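Local coordinates for protein mini spindles (Drosophila melanogaster, PDB 5VJC), which probably binds tubulin through its TOG domains and so promotes microtubule dynamics and mitotic spindle formation, at residues His140-Ile145 and Arg158-Val163; Asn232-Val237 and Ser258-Arg263. All coordinates share one frame; numbering follows the deposited sequence.

Contact 1 (His140-Ile145 and Arg158-Val163); sequences HLLLKI and RVLRQV
Leu141 and Leu160 reach for each other with matching torsions: in both, CG stands anti to the backbone N (chi1 166° and -170°), and closely similar chi2 values turn the two methyls in the same sense on each chain. They face one another between helix 131-142 and helix 150-166, successive helices of the HEAT-repeat array that makes up this TOG domain, and the seam between them is wholly apolar, without a hydrogen bond across it. CD2 of Leu141 does most of the work. It points in among three residues of the opposing helix, meeting Val159 CG1 at 3.8 Å and Leu160 CD1 at 3.9 Å, both obliquely, with Val163 CG2 a little farther off. Val159 offers that methyl because its CG1 is anti to the backbone N. Leu142 sets out alongside the partner helix rather than at it, with chi1 at an unusual -91°, yet its branch swings back so that the chain crosses Leu160 at about a right angle.

The polar groups nearby look elsewhere. A type I turn runs from Leu142 to Ile145, closed by Ile145 N on Leu142 O, an oxygen that also receives NE2 of Gln187 from helix 185-202. On the other helix Arg161 turns to Glu194 in a salt bridge and to Phe197 in a cation-pi contact, while Val159 and Val163 also pack on helix 105-124. At the Leu142 end of the seam both Leu160 methyls lie against the Leu142 branch, CD1 on CG at 4.1 Å and CD2 on CD2 at 4.0 Å.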
loop_
_atom_site.group_PDB
_atom_site.type_symbol
_atom_site.label_atom_id
_atom_site.label_comp_id
_atom_site.label_asym_id
_atom_site.label_seq_id
_atom_site.Cartn_x
_atom_site.Cartn_y
_atom_site.Cartn_z
ATOM N N HIS A 140 0.019 3.676 3.457
ATOM C CA HIS A 140 -0.622 3.136 4.627
ATOM C C HIS A 140 -0.842 1.650 4.483
ATOM O O HIS A 140 -0.682 0.896 5.453
ATOM C CB HIS A 140 -1.947 3.860 4.891
ATOM C CG HIS A 140 -1.788 5.336 5.030
ATOM N ND1 HIS A 140 -1.227 5.918 6.146
ATOM C CD2 HIS A 140 -2.069 6.346 4.172
ATOM C CE1 HIS A 140 -1.199 7.230 5.981
ATOM N NE2 HIS A 140 -1.702 7.517 4.792
ATOM N N LEU A 141 -1.228 1.228 3.282
ATOM C CA LEU A 141 -1.335 -0.196 3.009
ATOM C C LEU A 141 0.016 -0.876 3.224
ATOM O O LEU A 141 0.098 -1.890 3.900
ATOM C CB LEU A 141 -1.820 -0.434 1.581
ATOM C CG LEU A 141 -1.709 -1.825 0.977
ATOM C CD1 LEU A 141 -2.737 -2.762 1.618
ATOM C CD2 LEU A 141 -1.878 -1.741 -0.605
ATOM N N LEU A 142 1.071 -0.286 2.668
ATOM C CA LEU A 142 2.403 -0.881 2.741
ATOM C C LEU A 142 2.911 -1.057 4.170
ATOM O O LEU A 142 3.706 -1.960 4.432
ATOM C CB LEU A 142 3.402 -0.052 1.946
ATOM C CG LEU A 142 3.538 -0.505 0.495
ATOM C CD1 LEU A 142 4.119 0.620 -0.336
ATOM C CD2 LEU A 142 4.439 -1.742 0.420
ATOM N N LEU A 143 2.454 -0.194 5.078
ATOM C CA LEU A 143 2.773 -0.310 6.499
ATOM C C LEU A 143 2.459 -1.677 7.068
ATOM O O LEU A 143 3.113 -2.117 7.998
ATOM C CB LEU A 143 2.018 0.742 7.319
ATOM C CG LEU A 143 2.653 2.134 7.341
ATOM C CD1 LEU A 143 1.871 3.015 8.299
ATOM C CD2 LEU A 143 4.137 2.079 7.745
ATOM N N LYS A 144 1.449 -2.337 6.516
ATOM C CA LYS A 144 1.049 -3.643 7.012
ATOM C C LYS A 144 1.785 -4.814 6.327
ATOM O O LYS A 144 1.561 -5.972 6.679
ATOM C CB LYS A 144 -0.460 -3.829 6.846
ATOM C CG LYS A 144 -1.332 -2.701 7.382
ATOM C CD LYS A 144 -0.785 -2.066 8.658
ATOM C CE LYS A 144 -1.100 -2.867 9.882
ATOM N NZ LYS A 144 -0.743 -2.063 11.095
ATOM N N ILE A 145 2.657 -4.540 5.365
ATOM C CA ILE A 145 3.249 -5.659 4.619
ATOM C C ILE A 145 4.199 -6.447 5.527
ATOM O O ILE A 145 4.496 -7.618 5.271
ATOM C CB ILE A 145 3.997 -5.220 3.350
ATOM C CG1 ILE A 145 4.067 -6.387 2.354
ATOM C CG2 ILE A 145 5.399 -4.697 3.682
ATOM C CD1 ILE A 145 4.705 -6.035 1.020
ATOM N N ARG A 158 -1.466 -9.074 -1.961
ATOM C CA ARG A 158 -2.452 -9.334 -3.016
ATOM C C ARG A 158 -3.075 -8.019 -3.522
ATOM O O ARG A 158 -3.181 -7.772 -4.740
ATOM C CB ARG A 158 -3.533 -10.287 -2.490
ATOM C CG ARG A 158 -4.693 -10.541 -3.432
ATOM C CD ARG A 158 -4.433 -11.643 -4.451
ATOM N NE ARG A 158 -5.661 -12.062 -5.132
ATOM C CZ ARG A 158 -6.140 -11.500 -6.245
ATOM N NH1 ARG A 158 -5.495 -10.494 -6.829
ATOM N NH2 ARG A 158 -7.268 -11.949 -6.788
ATOM N N VAL A 159 -3.466 -7.173 -2.577
ATOM C CA VAL A 159 -3.992 -5.838 -2.897
ATOM C C VAL A 159 -2.921 -4.996 -3.576
ATOM O O VAL A 159 -3.178 -4.368 -4.584
ATOM C CB VAL A 159 -4.498 -5.118 -1.607
ATOM C CG1 VAL A 159 -4.901 -3.634 -1.899
ATOM C CG2 VAL A 159 -5.653 -5.895 -0.980
ATOM N N LEU A 160 -1.712 -4.972 -3.021
ATOM C CA LEU A 160 -0.659 -4.157 -3.620
ATOM C C LEU A 160 -0.422 -4.561 -5.086
ATOM O O LEU A 160 -0.199 -3.714 -5.974
ATOM C CB LEU A 160 0.641 -4.272 -2.824
ATOM C CG LEU A 160 1.744 -3.279 -3.222
ATOM C CD1 LEU A 160 1.448 -1.854 -2.726
ATOM C CD2 LEU A 160 3.101 -3.730 -2.723
ATOM N N ARG A 161 -0.544 -5.854 -5.363
ATOM C CA ARG A 161 -0.254 -6.316 -6.720
ATOM C C ARG A 161 -1.427 -6.125 -7.666
ATOM O O ARG A 161 -1.283 -6.301 -8.874
ATOM C CB ARG A 161 0.200 -7.765 -6.678
ATOM C CG ARG A 161 1.601 -7.849 -6.076
ATOM C CD ARG A 161 2.071 -9.282 -5.880
ATOM N NE ARG A 161 3.330 -9.301 -5.147
ATOM C CZ ARG A 161 4.068 -10.392 -4.955
ATOM N NH1 ARG A 161 3.687 -11.554 -5.479
ATOM N NH2 ARG A 161 5.205 -10.306 -4.268
ATOM N N GLN A 162 -2.563 -5.709 -7.112
ATOM C CA GLN A 162 -3.650 -5.165 -7.908
ATOM C C GLN A 162 -3.493 -3.659 -8.126
ATOM O O GLN A 162 -3.792 -3.166 -9.194
ATOM C CB GLN A 162 -4.990 -5.422 -7.235
ATOM C CG GLN A 162 -5.378 -6.879 -7.159
ATOM C CD GLN A 162 -6.648 -7.025 -6.387
ATOM O OE1 GLN A 162 -6.712 -6.651 -5.199
ATOM N NE2 GLN A 162 -7.696 -7.502 -7.060
ATOM N N VAL A 163 -3.056 -2.938 -7.092
ATOM C CA VAL A 163 -2.887 -1.492 -7.198
ATOM C C VAL A 163 -1.977 -1.115 -8.364
ATOM O O VAL A 163 -2.268 -0.163 -9.108
ATOM C CB VAL A 163 -2.325 -0.900 -5.896
ATOM C CG1 VAL A 163 -2.006 0.577 -6.076
ATOM C CG2 VAL A 163 -3.340 -1.082 -4.754
#

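Contact 2 (Asn232-Val237 and Ser258-Arg263); sequences NCIVQV and SMLDER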
loop_
_atom_site.group_PDB
_atom_site.type_symbol
_atom_site.label_atom_id
_atom_site.label_comp_id
_atom_site.label_asym_id
_atom_site.label_seq_id
_atom_site.Cartn_x
_atom_site.Cartn_y
_atom_site.Cartn_z
ATOM N N ASN A 232 19.198 -11.327 -1.978
ATOM C CA ASN A 232 18.350 -11.858 -3.044
ATOM C C ASN A 232 17.950 -10.779 -4.013
ATOM O O ASN A 232 17.840 -11.019 -5.219
ATOM C CB ASN A 232 17.106 -12.527 -2.474
ATOM C CG ASN A 232 17.408 -13.870 -1.874
ATOM O OD1 ASN A 232 18.389 -14.516 -2.248
ATOM N ND2 ASN A 232 16.575 -14.307 -0.942
ATOM N N CYS A 233 17.772 -9.570 -3.496
ATOM C CA CYS A 233 17.327 -8.483 -4.338
ATOM C C CYS A 233 18.458 -7.994 -5.248
ATOM O O CYS A 233 18.234 -7.727 -6.429
ATOM C CB CYS A 233 16.772 -7.330 -3.498
ATOM S SG CYS A 233 15.966 -6.096 -4.525
ATOM N N ILE A 234 19.668 -7.892 -4.710
ATOM C CA ILE A 234 20.803 -7.440 -5.513
ATOM C C ILE A 234 21.174 -8.514 -6.538
ATOM O O ILE A 234 21.549 -8.191 -7.663
ATOM C CB ILE A 234 22.018 -7.081 -4.628
ATOM C CG1 ILE A 234 21.691 -5.846 -3.794
ATOM C CG2 ILE A 234 23.256 -6.788 -5.474
ATOM C CD1 ILE A 234 21.284 -4.640 -4.625
ATOM N N VAL A 235 21.029 -9.780 -6.155
ATOM C CA VAL A 235 21.249 -10.888 -7.079
ATOM C C VAL A 235 20.335 -10.771 -8.308
ATOM O O VAL A 235 20.775 -10.917 -9.449
ATOM C CB VAL A 235 21.011 -12.256 -6.392
ATOM C CG1 VAL A 235 20.799 -13.353 -7.426
ATOM C CG2 VAL A 235 22.173 -12.601 -5.471
ATOM N N GLN A 236 19.062 -10.483 -8.065
ATOM C CA GLN A 236 18.111 -10.310 -9.148
ATOM C C GLN A 236 18.527 -9.132 -10.004
ATOM O O GLN A 236 18.434 -9.178 -11.247
ATOM C CB GLN A 236 16.698 -10.122 -8.592
ATOM C CG GLN A 236 15.676 -9.745 -9.623
ATOM C CD GLN A 236 15.484 -10.822 -10.681
ATOM O OE1 GLN A 236 15.069 -11.939 -10.379
ATOM N NE2 GLN A 236 15.804 -10.488 -11.924
ATOM N N VAL A 237 19.013 -8.078 -9.357
ATOM C CA VAL A 237 19.529 -6.945 -10.110
ATOM C C VAL A 237 20.725 -7.416 -10.954
ATOM O O VAL A 237 20.887 -6.984 -12.100
ATOM C CB VAL A 237 19.937 -5.773 -9.192
ATOM C CG1 VAL A 237 20.617 -4.693 -9.983
ATOM C CG2 VAL A 237 18.710 -5.195 -8.482
ATOM N N SER A 258 31.534 -11.636 -0.496
ATOM C CA SER A 258 31.607 -13.083 -0.405
ATOM C C SER A 258 30.197 -13.672 -0.349
ATOM O O SER A 258 29.888 -14.606 -1.087
ATOM C CB SER A 258 32.424 -13.499 0.818
ATOM O OG SER A 258 32.027 -14.770 1.282
ATOM N N MET A 259 29.350 -13.122 0.524
ATOM C CA MET A 259 27.956 -13.561 0.646
ATOM C C MET A 259 27.172 -13.271 -0.638
ATOM O O MET A 259 26.400 -14.111 -1.104
ATOM C CB MET A 259 27.275 -12.894 1.848
ATOM C CG MET A 259 27.547 -13.579 3.181
ATOM S SD MET A 259 26.611 -12.891 4.570
ATOM C CE MET A 259 27.386 -11.288 4.783
ATOM N N LEU A 260 27.382 -12.086 -1.210
ATOM C CA LEU A 260 26.742 -11.727 -2.474
ATOM C C LEU A 260 27.152 -12.683 -3.582
ATOM O O LEU A 260 26.303 -13.261 -4.256
ATOM C CB LEU A 260 27.081 -10.289 -2.878
ATOM C CG LEU A 260 26.523 -9.815 -4.231
ATOM C CD1 LEU A 260 25.018 -10.046 -4.333
ATOM C CD2 LEU A 260 26.848 -8.347 -4.475
ATOM N N ASP A 261 28.456 -12.853 -3.766
ATOM C CA ASP A 261 28.942 -13.677 -4.865
ATOM C C ASP A 261 28.552 -15.137 -4.650
ATOM O O ASP A 261 28.117 -15.803 -5.583
ATOM C CB ASP A 261 30.457 -13.543 -5.026
ATOM C CG ASP A 261 30.909 -13.760 -6.460
ATOM O OD1 ASP A 261 30.834 -12.802 -7.260
ATOM O OD2 ASP A 261 31.343 -14.884 -6.788
ATOM N N GLU A 262 28.664 -15.630 -3.420
ATOM C CA GLU A 262 28.291 -17.021 -3.161
ATOM C C GLU A 262 26.770 -17.218 -3.194
ATOM O O GLU A 262 26.285 -18.345 -3.057
ATOM C CB GLU A 262 28.870 -17.514 -1.825
ATOM C CG GLU A 262 29.308 -18.986 -1.897
ATOM C CD GLU A 262 30.123 -19.457 -0.700
ATOM O OE1 GLU A 262 30.707 -18.606 0.007
ATOM O OE2 GLU A 262 30.202 -20.689 -0.485
ATOM N N ARG A 263 26.017 -16.130 -3.371
ATOM C CA ARG A 263 24.588 -16.237 -3.674
ATOM C C ARG A 263 24.346 -15.904 -5.144
ATOM O O ARG A 263 23.437 -16.453 -5.763
ATOM C CB ARG A 263 23.749 -15.336 -2.758
ATOM C CG ARG A 263 22.751 -16.130 -1.918
ATOM C CD ARG A 263 22.010 -15.293 -0.877
ATOM N NE ARG A 263 21.172 -16.149 -0.035
ATOM C CZ ARG A 263 21.483 -16.522 1.203
ATOM N NH1 ARG A 263 22.610 -16.101 1.764
ATOM N NH2 ARG A 263 20.665 -17.314 1.888
#
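Leu260 pushes its two methyls against Ile234 and Val235, and this small apolar cluster joins 232-237 of helix 224-241 to 258-263 of helix 254-264, at the C-terminal end of the HEAT-repeat TOG array. CD1 of Leu260 sits 3.9 Å from Ile234 CG2 and 4.0 Å from Val235 CG2, so one methyl serves both neighbours; CD2 also touches the Ile234 methyl. Ile234 and Leu260 cross at about a right angle, whereas Val235 and Leu260 run antiparallel alongside each other.

The torsions account for this. Leu260 holds CG anti to its backbone N (chi1 177°), which carries the branch across to the other helix. Ile234 keeps CG2 anti to N, presenting that methyl to Leu260, while CG1 takes the place beside the backbone N; the residue also packs on Val212 and Ile215 of helix 209-217. Ile249 packs on both Ile234 and Leu260 from the loops.

Next to the cluster, Arg263 extends its chain from CG to NE along the exposed margin, packing also on Asn228 and Leu231. The short helix segments cross at -58° with axes 9.7 Å apart, and their closest CA pair is Val235 and Arg263. Val235 CG2 lies against the Arg263 backbone, 4.0 Å from its C. Farther out, the Asn232 amide and the guanidinium are tilted 70° apart and make no hydrogen bond, OD1 of Asn232 staying 3.9 Å from Arg263 NE.

Contact 1 and contact 2 follow one another along the chain, the first complete before the second begins, and both join helices of the same all-helical TOG domain. The centre of contact 1 lies about 3 Å from the centre of the chain, that of contact 2 about 27 Å, near the C-terminal end; their own centres are 26 Å apart and their nearest atoms about 12 Å, so they do not touch. Helix 185-202 lies between them in sequence and packs against residues of both: Ile145 and Leu160 on one hand, Cys233 and Val237 on the other. The arrangement suits an elongated HEAT array, whose shape probably matters for tubulin binding.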